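Local coordinates for glutamate--tRNA ligase (Methanothermobacter thermautotrophicus, PDB 3AII), which charges tRNA with glutamate in a two-step, ATP-dependent reaction, acting as a non-discriminating class I glutamyl-tRNA synthetase, at residues L90-R100 against D282-V290; G187-F198 against G231-T239. All coordinates share one frame; numbering follows the deposited sequence.

Interactions 1 and 2 join different elements of the catalytic region, their centres about 31 Å apart and their nearest atoms about 14 Å apart. Along the chain, both segments of interaction 2 fall between the two of interaction 1. Interaction 1 is only partly buried: an exposed turn and the start of strand 98-101 meet a helix end and strand 289-291, held by a side-on salt bridge, an imidazole bond to a backbone carbonyl and a threonine hydroxyl that takes a backbone NH. Interaction 2 is mostly buried. Regular antiparallel backbone bonds pair strands 188-191 and 234-237, and on one face of the pair a cation-pi stack sits beside a zinc ion bound by cysteines.

Interaction 1. Residues L90-R100 against D282-V290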
loop_
_atom_site.group_PDB
_atom_site.type_symbol
_atom_site.label_atom_id
_atom_site.label_comp_id
_atom_site.label_asym_id
_atom_site.label_seq_id
_atom_site.Cartn_x
_atom_site.Cartn_y
_atom_site.Cartn_z
ATOM N N LEU A 90 -8.122 -17.320 17.400
ATOM C CA LEU A 90 -6.716 -17.572 17.684
ATOM C C LEU A 90 -6.590 -18.782 18.603
ATOM O O LEU A 90 -7.467 -19.045 19.424
ATOM C CB LEU A 90 -6.079 -16.346 18.345
ATOM C CG LEU A 90 -5.385 -15.322 17.434
ATOM C CD1 LEU A 90 -5.783 -15.485 15.983
ATOM C CD2 LEU A 90 -5.604 -13.885 17.903
ATOM N N ALA A 91 -5.491 -19.517 18.465
ATOM C CA ALA A 91 -5.242 -20.687 19.307
ATOM C C ALA A 91 -4.428 -20.312 20.534
ATOM O O ALA A 91 -3.714 -19.313 20.539
ATOM C CB ALA A 91 -4.528 -21.759 18.533
ATOM N N GLY A 92 -4.520 -21.136 21.568
ATOM C CA GLY A 92 -3.680 -20.987 22.739
ATOM C C GLY A 92 -3.758 -19.652 23.447
ATOM O O GLY A 92 -2.821 -19.286 24.158
ATOM N N VAL A 93 -4.858 -18.925 23.263
ATOM C CA VAL A 93 -5.075 -17.685 24.005
ATOM C C VAL A 93 -5.111 -17.960 25.507
ATOM O O VAL A 93 -5.997 -18.652 26.000
ATOM C CB VAL A 93 -6.395 -16.996 23.602
ATOM C CG1 VAL A 93 -6.737 -15.871 24.580
ATOM C CG2 VAL A 93 -6.301 -16.463 22.189
ATOM N N LYS A 94 -4.137 -17.420 26.228
ATOM C CA LYS A 94 -4.143 -17.425 27.687
ATOM C C LYS A 94 -3.688 -16.064 28.183
ATOM O O LYS A 94 -2.557 -15.643 27.933
ATOM C CB LYS A 94 -3.265 -18.537 28.267
ATOM C CG LYS A 94 -1.857 -18.608 27.711
ATOM C CD LYS A 94 -1.069 -19.654 28.477
ATOM C CE LYS A 94 0.031 -20.264 27.629
ATOM N NZ LYS A 94 0.454 -21.579 28.185
ATOM N N GLY A 95 -4.584 -15.371 28.879
ATOM C CA GLY A 95 -4.315 -14.010 29.295
ATOM C C GLY A 95 -4.373 -13.062 28.110
ATOM O O GLY A 95 -4.986 -13.361 27.084
ATOM N N GLU A 96 -3.718 -11.920 28.252
ATOM C CA GLU A 96 -3.763 -10.879 27.237
ATOM C C GLU A 96 -3.139 -11.309 25.905
ATOM O O GLU A 96 -2.133 -12.021 25.879
ATOM C CB GLU A 96 -3.108 -9.601 27.773
ATOM C CG GLU A 96 -2.090 -9.833 28.887
ATOM C CD GLU A 96 -2.460 -9.142 30.201
ATOM O OE1 GLU A 96 -1.582 -9.046 31.091
ATOM O OE2 GLU A 96 -3.620 -8.695 30.347
ATOM N N VAL A 97 -3.762 -10.886 24.807
ATOM C CA VAL A 97 -3.243 -11.120 23.463
ATOM C C VAL A 97 -2.379 -9.923 23.055
ATOM O O VAL A 97 -2.796 -8.779 23.233
ATOM C CB VAL A 97 -4.401 -11.302 22.453
ATOM C CG1 VAL A 97 -3.908 -11.225 21.017
ATOM C CG2 VAL A 97 -5.137 -12.624 22.718
ATOM N N VAL A 98 -1.187 -10.196 22.520
ATOM C CA VAL A 98 -0.276 -9.136 22.054
ATOM C C VAL A 98 0.224 -9.479 20.658
ATOM O O VAL A 98 0.832 -10.540 20.456
ATOM C CB VAL A 98 0.930 -8.994 22.997
ATOM C CG1 VAL A 98 1.845 -7.833 22.536
ATOM C CG2 VAL A 98 0.465 -8.793 24.430
ATOM N N LEU A 99 -0.043 -8.590 19.707
ATOM C CA LEU A 99 0.325 -8.793 18.314
ATOM C C LEU A 99 1.257 -7.674 17.892
ATOM O O LEU A 99 1.394 -6.678 18.604
ATOM C CB LEU A 99 -0.933 -8.793 17.453
ATOM C CG LEU A 99 -1.964 -9.849 17.873
ATOM C CD1 LEU A 99 -3.319 -9.194 18.128
ATOM C CD2 LEU A 99 -2.069 -10.931 16.817
ATOM N N ARG A 100 1.922 -7.830 16.758
ATOM C CA ARG A 100 2.757 -6.739 16.269
ATOM C C ARG A 100 2.619 -6.576 14.765
ATOM O O ARG A 100 2.199 -7.506 14.048
ATOM C CB ARG A 100 4.230 -6.939 16.671
ATOM C CG ARG A 100 5.063 -7.814 15.707
ATOM C CD ARG A 100 4.613 -9.252 15.626
ATOM N NE ARG A 100 5.772 -10.148 15.477
ATOM C CZ ARG A 100 6.208 -10.631 14.316
ATOM N NH1 ARG A 100 5.597 -10.330 13.170
ATOM N NH2 ARG A 100 7.274 -11.427 14.302
ATOM N N ASP A 282 10.151 -10.290 19.844
ATOM C CA ASP A 282 8.849 -10.907 20.108
ATOM C C ASP A 282 8.801 -11.382 21.558
ATOM O O ASP A 282 7.794 -11.210 22.246
ATOM C CB ASP A 282 8.571 -12.074 19.149
ATOM C CG ASP A 282 8.077 -11.620 17.786
ATOM O OD1 ASP A 282 7.711 -10.434 17.629
ATOM O OD2 ASP A 282 8.044 -12.457 16.861
ATOM N N HIS A 283 9.888 -11.975 22.038
ATOM C CA HIS A 283 9.880 -12.467 23.411
ATOM C C HIS A 283 9.865 -11.329 24.406
ATOM O O HIS A 283 9.052 -11.310 25.324
ATOM C CB HIS A 283 11.085 -13.353 23.712
ATOM C CG HIS A 283 11.210 -13.701 25.161
ATOM N ND1 HIS A 283 10.404 -14.637 25.771
ATOM C CD2 HIS A 283 12.021 -13.212 26.129
ATOM C CE1 HIS A 283 10.721 -14.719 27.053
ATOM N NE2 HIS A 283 11.708 -13.873 27.292
ATOM N N LEU A 284 10.771 -10.371 24.238
ATOM C CA LEU A 284 10.901 -9.333 25.265
ATOM C C LEU A 284 9.703 -8.399 25.329
ATOM O O LEU A 284 9.385 -7.874 26.411
ATOM C CB LEU A 284 12.196 -8.524 25.102
ATOM C CG LEU A 284 13.501 -9.283 25.339
ATOM C CD1 LEU A 284 14.689 -8.395 24.936
ATOM C CD2 LEU A 284 13.617 -9.723 26.795
ATOM N N LEU A 285 9.042 -8.193 24.193
ATOM C CA LEU A 285 7.883 -7.306 24.136
ATOM C C LEU A 285 6.611 -8.040 24.501
ATOM O O LEU A 285 5.546 -7.436 24.544
ATOM C CB LEU A 285 7.738 -6.706 22.734
ATOM C CG LEU A 285 8.938 -5.832 22.365
ATOM C CD1 LEU A 285 8.862 -5.441 20.895
ATOM C CD2 LEU A 285 8.992 -4.594 23.249
ATOM N N GLY A 286 6.725 -9.341 24.746
ATOM C CA GLY A 286 5.561 -10.146 25.106
ATOM C C GLY A 286 4.561 -10.491 24.007
ATOM O O GLY A 286 3.385 -10.733 24.299
ATOM N N VAL A 287 4.997 -10.522 22.749
ATOM C CA VAL A 287 4.108 -10.911 21.649
ATOM C C VAL A 287 3.616 -12.348 21.851
ATOM O O VAL A 287 4.416 -13.252 22.144
ATOM C CB VAL A 287 4.836 -10.807 20.307
ATOM C CG1 VAL A 287 4.018 -11.441 19.192
ATOM C CG2 VAL A 287 5.126 -9.330 20.019
ATOM N N THR A 288 2.305 -12.554 21.728
ATOM C CA THR A 288 1.709 -13.871 21.990
ATOM C C THR A 288 1.338 -14.606 20.714
ATOM O O THR A 288 1.315 -15.838 20.679
ATOM C CB THR A 288 0.440 -13.746 22.852
ATOM O OG1 THR A 288 -0.532 -12.936 22.163
ATOM C CG2 THR A 288 0.772 -13.114 24.194
ATOM N N HIS A 289 1.050 -13.845 19.662
ATOM C CA HIS A 289 0.611 -14.394 18.389
ATOM C C HIS A 289 1.295 -13.639 17.281
ATOM O O HIS A 289 1.212 -12.405 17.204
ATOM C CB HIS A 289 -0.900 -14.272 18.247
ATOM C CG HIS A 289 -1.663 -15.096 19.237
ATOM N ND1 HIS A 289 -1.876 -14.690 20.535
ATOM C CD2 HIS A 289 -2.258 -16.308 19.120
ATOM C CE1 HIS A 289 -2.561 -15.617 21.178
ATOM N NE2 HIS A 289 -2.814 -16.607 20.339
ATOM N N VAL A 290 1.991 -14.386 16.437
ATOM C CA VAL A 290 2.673 -13.833 15.286
ATOM C C VAL A 290 1.874 -14.126 14.019
ATOM O O VAL A 290 1.718 -15.280 13.623
ATOM C CB VAL A 290 4.091 -14.416 15.161
ATOM C CG1 VAL A 290 4.707 -14.030 13.820
ATOM C CG2 VAL A 290 4.959 -13.967 16.341
HETATM O O HOH W 1 1.458 -10.409 15.108
#
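His289 reaches from strand 289-291 to the turn at 90-93 and gives its ring NH to a backbone carbonyl, NE2 to Ala91 O being 2.9 Å with the oxygen near the ring plane. Leu90 CG touches His289 CD2 at 3.7 Å, with the CD2 methyl of Leu90 over one face of the imidazole, while Val93 CG2 and Val97 CG1 come in obliquely. The second ring nitrogen, ND1, is hydrogen-bonded to Thr288 OG1 at 2.7 Å, so the ring is tied at both nitrogens and its rotation is fixed. OG1 of Thr288, set between its backbone N and carbonyl carbon (chi1 60°), also faces strand 98-101, where it accepts the almost straight bond from Val98 N (2.8 Å). Val98 O in turn takes Thr288 N at 2.8 Å, plus a weak bond from His289 N. Strand 98-101 is an outer strand of the parallel sheet with 130-135 and 164-167, and 289-291 runs parallel to 316-318; the contact joins the two groups side by side, consistent with the Rossmann fold of class I synthetases, and the predicted HIGH motif follows strand 98-101. The Val98 side chain rests on the turn after helix 274-284, its CB 3.3 Å from Gly286 O, where Gly286 forms a Schellman motif. Farther along, Arg100 bends at chi2 and chi3 to grip Asp282 side-on: NE meets OD1 and NH2 meets OD2, each at 2.9 Å, with guanidinium and carboxylate planes 39° apart. Val290 CG1 covers one guanidinium face, and Arg134 shares the same carboxylate. A water bridges Arg100 N and His289 O.

Interaction 2. Residues G187-F198 against G231-T239; sequences GAYVCTCRPEEF and GSAVVRVKT. With ZN (zinc ion), chain D.
This is an antiparallel strand pairing, largely buried, in which strand 188-191 forms the edge of a four-stranded sheet and 234-237 is its inner neighbour. Four backbone hydrogen bonds join them and a fifth, from Lys238 N to Gly187 O, extends the pairing past the strand ends; Tyr189 and Arg236 form a hydrogen-bonded pair with one bond in each direction, and Cys191 pairs likewise with Val234. Ala188, Val190, Val235 and Val237 share one face of the sheet, where Trp222 of helix 215-224 packs on Val190 and Val235. Tyr189, Cys191, Val234 and Arg236 share the other, and there Arg236 carries most of the contact. Its CB lies over one face of the Tyr189 ring in a CH-pi contact (4.1 Å from CB to the ring centroid); the chain then runs extended from CG to NE and carries the guanidinium onto Phe198. The two lie flat, planes 11° apart, with Arg236 CZ 3.8 Å from the Phe198 ring centroid: a cation-pi stack. Cys191 CB stands at the guanidinium edge; its closest approach to Arg236 is to CD, at 3.8 Å. Asp250 holds two of these groups, its carboxylate hydrogen-bonded to Tyr189 OH and its backbone carbonyl to Arg236 NH1. Lys238 CG meets the tyrosine ring edge, 3.5 Å from Tyr189 CD1. A leucine in place of Phe198 would probably cost the guanidinium its flat aromatic partner and open a gap against it. With SG anti to the backbone N (chi1 -178°), Cys191 reaches the zinc ion at 2.4 Å, as does Cys193 SG, and a hydrogen bond from Cys193 N also reaches Cys191 SG. Cys208 and Cys210 complete the site, a four-cysteine zinc centre of two Cys-X-Cys pairs, the first leading off the edge strand into helix 195-203.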
loop_
_atom_site.group_PDB
_atom_site.type_symbol
_atom_site.label_atom_id
_atom_site.label_comp_id
_atom_site.label_asym_id
_atom_site.label_seq_id
_atom_site.Cartn_x
_atom_site.Cartn_y
_atom_site.Cartn_z
ATOM N N GLY A 187 24.335 -21.886 22.767
ATOM C CA GLY A 187 23.427 -21.928 21.643
ATOM C C GLY A 187 23.896 -21.175 20.419
ATOM O O GLY A 187 23.185 -21.100 19.425
ATOM N N ALA A 188 25.104 -20.631 20.492
ATOM C CA ALA A 188 25.662 -19.910 19.364
ATOM C C ALA A 188 27.170 -19.893 19.444
ATOM O O ALA A 188 27.750 -20.191 20.489
ATOM C CB ALA A 188 25.116 -18.486 19.309
ATOM N N TYR A 189 27.802 -19.559 18.326
ATOM C CA TYR A 189 29.253 -19.493 18.271
ATOM C C TYR A 189 29.697 -18.470 17.249
ATOM O O TYR A 189 28.921 -18.107 16.358
ATOM C CB TYR A 189 29.853 -20.873 17.963
ATOM C CG TYR A 189 29.426 -21.527 16.665
ATOM C CD1 TYR A 189 28.197 -22.169 16.547
ATOM C CD2 TYR A 189 30.269 -21.530 15.561
ATOM C CE1 TYR A 189 27.827 -22.780 15.374
ATOM C CE2 TYR A 189 29.908 -22.149 14.388
ATOM C CZ TYR A 189 28.698 -22.771 14.290
ATOM O OH TYR A 189 28.346 -23.377 13.102
ATOM N N VAL A 190 30.932 -17.982 17.392
ATOM C CA VAL A 190 31.480 -17.067 16.394
ATOM C C VAL A 190 32.299 -17.829 15.370
ATOM O O VAL A 190 33.322 -18.435 15.703
ATOM C CB VAL A 190 32.336 -15.977 17.012
ATOM C CG1 VAL A 190 32.845 -15.041 15.907
ATOM C CG2 VAL A 190 31.525 -15.201 18.057
ATOM N N CYS A 191 31.840 -17.789 14.127
ATOM C CA CYS A 191 32.473 -18.539 13.054
ATOM C C CYS A 191 33.322 -17.621 12.198
ATOM O O CYS A 191 32.833 -16.639 11.632
ATOM C CB CYS A 191 31.427 -19.218 12.185
ATOM S SG CYS A 191 32.149 -20.223 10.871
ATOM N N THR A 192 34.603 -17.972 12.101
ATOM C CA THR A 192 35.571 -17.214 11.326
ATOM C C THR A 192 35.942 -17.937 10.032
ATOM O O THR A 192 36.868 -17.527 9.337
ATOM C CB THR A 192 36.862 -16.992 12.141
ATOM O OG1 THR A 192 37.298 -18.245 12.686
ATOM C CG2 THR A 192 36.616 -16.012 13.286
ATOM N N CYS A 193 35.227 -19.017 9.720
ATOM C CA CYS A 193 35.467 -19.787 8.496
ATOM C C CYS A 193 35.169 -18.964 7.258
ATOM O O CYS A 193 34.324 -18.079 7.287
ATOM C CB CYS A 193 34.589 -21.042 8.453
ATOM S SG CYS A 193 34.984 -22.302 9.692
ATOM N N ARG A 194 35.855 -19.272 6.164
ATOM C CA ARG A 194 35.481 -18.716 4.875
ATOM C C ARG A 194 34.114 -19.293 4.535
ATOM O O ARG A 194 33.915 -20.504 4.616
ATOM C CB ARG A 194 36.503 -19.104 3.805
ATOM C CG ARG A 194 37.941 -18.771 4.178
ATOM C CD ARG A 194 38.151 -17.271 4.343
ATOM N NE ARG A 194 39.259 -16.974 5.251
ATOM C CZ ARG A 194 39.822 -15.777 5.391
ATOM N NH1 ARG A 194 39.394 -14.750 4.667
ATOM N NH2 ARG A 194 40.822 -15.605 6.248
ATOM N N PRO A 195 33.162 -18.427 4.168
ATOM C CA PRO A 195 31.787 -18.873 3.927
ATOM C C PRO A 195 31.638 -20.108 3.028
ATOM O O PRO A 195 30.806 -20.954 3.340
ATOM C CB PRO A 195 31.133 -17.645 3.300
ATOM C CG PRO A 195 31.856 -16.495 3.950
ATOM C CD PRO A 195 33.280 -16.957 4.122
ATOM N N GLU A 196 32.401 -20.215 1.943
ATOM C CA GLU A 196 32.251 -21.367 1.042
ATOM C C GLU A 196 32.776 -22.660 1.659
ATOM O O GLU A 196 32.234 -23.745 1.415
ATOM C CB GLU A 196 32.929 -21.112 -0.308
ATOM C CG GLU A 196 32.239 -20.057 -1.149
ATOM C CD GLU A 196 30.789 -20.395 -1.432
ATOM O OE1 GLU A 196 29.975 -19.457 -1.507
ATOM O OE2 GLU A 196 30.459 -21.594 -1.563
ATOM N N GLU A 197 33.832 -22.548 2.456
ATOM C CA GLU A 197 34.371 -23.712 3.143
ATOM C C GLU A 197 33.403 -24.168 4.234
ATOM O O GLU A 197 33.193 -25.368 4.427
ATOM C CB GLU A 197 35.752 -23.416 3.729
ATOM C CG GLU A 197 36.683 -24.624 3.718
ATOM C CD GLU A 197 37.277 -24.927 5.081
ATOM O OE1 GLU A 197 37.953 -24.041 5.649
ATOM O OE2 GLU A 197 37.073 -26.055 5.581
ATOM N N PHE A 198 32.803 -23.209 4.935
ATOM C CA PHE A 198 31.781 -23.537 5.920
ATOM C C PHE A 198 30.589 -24.219 5.267
ATOM O O PHE A 198 30.039 -25.187 5.797
ATOM C CB PHE A 198 31.296 -22.289 6.678
ATOM C CG PHE A 198 30.288 -22.607 7.742
ATOM C CD1 PHE A 198 28.932 -22.579 7.463
ATOM C CD2 PHE A 198 30.702 -22.985 9.008
ATOM C CE1 PHE A 198 28.004 -22.908 8.431
ATOM C CE2 PHE A 198 29.775 -23.315 9.982
ATOM C CZ PHE A 198 28.428 -23.269 9.693
ATOM N N GLY A 231 31.870 -8.709 6.630
ATOM C CA GLY A 231 31.919 -10.053 6.073
ATOM C C GLY A 231 32.974 -11.025 6.606
ATOM O O GLY A 231 33.046 -12.165 6.148
ATOM N N SER A 232 33.770 -10.615 7.590
ATOM C CA SER A 232 34.903 -11.426 8.036
ATOM C C SER A 232 34.582 -12.464 9.115
ATOM O O SER A 232 35.358 -13.386 9.340
ATOM C CB SER A 232 36.048 -10.537 8.533
ATOM O OG SER A 232 35.643 -9.776 9.658
ATOM N N ALA A 233 33.458 -12.299 9.796
ATOM C CA ALA A 233 33.072 -13.239 10.843
ATOM C C ALA A 233 31.576 -13.071 11.069
ATOM O O ALA A 233 31.038 -11.992 10.861
ATOM C CB ALA A 233 33.839 -12.950 12.133
ATOM N N VAL A 234 30.919 -14.146 11.486
ATOM C CA VAL A 234 29.494 -14.093 11.807
ATOM C C VAL A 234 29.240 -14.842 13.112
ATOM O O VAL A 234 30.053 -15.674 13.538
ATOM C CB VAL A 234 28.635 -14.702 10.683
ATOM C CG1 VAL A 234 28.691 -13.808 9.445
ATOM C CG2 VAL A 234 29.103 -16.120 10.363
ATOM N N VAL A 235 28.135 -14.521 13.773
ATOM C CA VAL A 235 27.613 -15.391 14.816
ATOM C C VAL A 235 26.591 -16.334 14.194
ATOM O O VAL A 235 25.714 -15.897 13.434
ATOM C CB VAL A 235 26.942 -14.581 15.961
ATOM C CG1 VAL A 235 26.406 -15.519 17.047
ATOM C CG2 VAL A 235 27.924 -13.607 16.583
ATOM N N ARG A 236 26.724 -17.623 14.500
ATOM C CA ARG A 236 25.794 -18.647 14.022
ATOM C C ARG A 236 25.058 -19.285 15.183
ATOM O O ARG A 236 25.646 -19.556 16.221
ATOM C CB ARG A 236 26.556 -19.727 13.247
ATOM C CG ARG A 236 27.136 -19.211 11.945
ATOM C CD ARG A 236 27.876 -20.311 11.186
ATOM N NE ARG A 236 28.328 -19.802 9.888
ATOM C CZ ARG A 236 27.540 -19.653 8.829
ATOM N NH1 ARG A 236 26.258 -19.985 8.888
ATOM N NH2 ARG A 236 28.035 -19.178 7.695
ATOM N N VAL A 237 23.758 -19.494 15.008
ATOM C CA VAL A 237 22.964 -20.165 16.023
ATOM C C VAL A 237 23.186 -21.662 15.853
ATOM O O VAL A 237 23.128 -22.167 14.740
ATOM C CB VAL A 237 21.485 -19.848 15.834
ATOM C CG1 VAL A 237 20.639 -20.590 16.862
ATOM C CG2 VAL A 237 21.258 -18.333 15.930
ATOM N N LYS A 238 23.436 -22.380 16.942
ATOM C CA LYS A 238 23.584 -23.824 16.819
ATOM C C LYS A 238 22.207 -24.439 16.639
ATOM O O LYS A 238 21.346 -24.294 17.502
ATOM C CB LYS A 238 24.278 -24.409 18.054
ATOM C CG LYS A 238 25.716 -23.931 18.240
ATOM C CD LYS A 238 26.416 -24.631 19.411
ATOM C CE LYS A 238 27.824 -24.076 19.589
ATOM N NZ LYS A 238 28.639 -24.800 20.631
ATOM N N THR A 239 21.988 -25.103 15.506
ATOM C CA THR A 239 20.735 -25.811 15.284
ATOM C C THR A 239 21.026 -27.293 15.089
ATOM O O THR A 239 21.536 -27.937 15.994
ATOM C CB THR A 239 19.936 -25.224 14.113
ATOM O OG1 THR A 239 20.653 -25.409 12.887
ATOM C CG2 THR A 239 19.716 -23.726 14.348
HETATM ZN ZN ZN D . 33.626 -21.905 11.597
HETATM O O HOH W 2 28.225 -22.203 22.183
#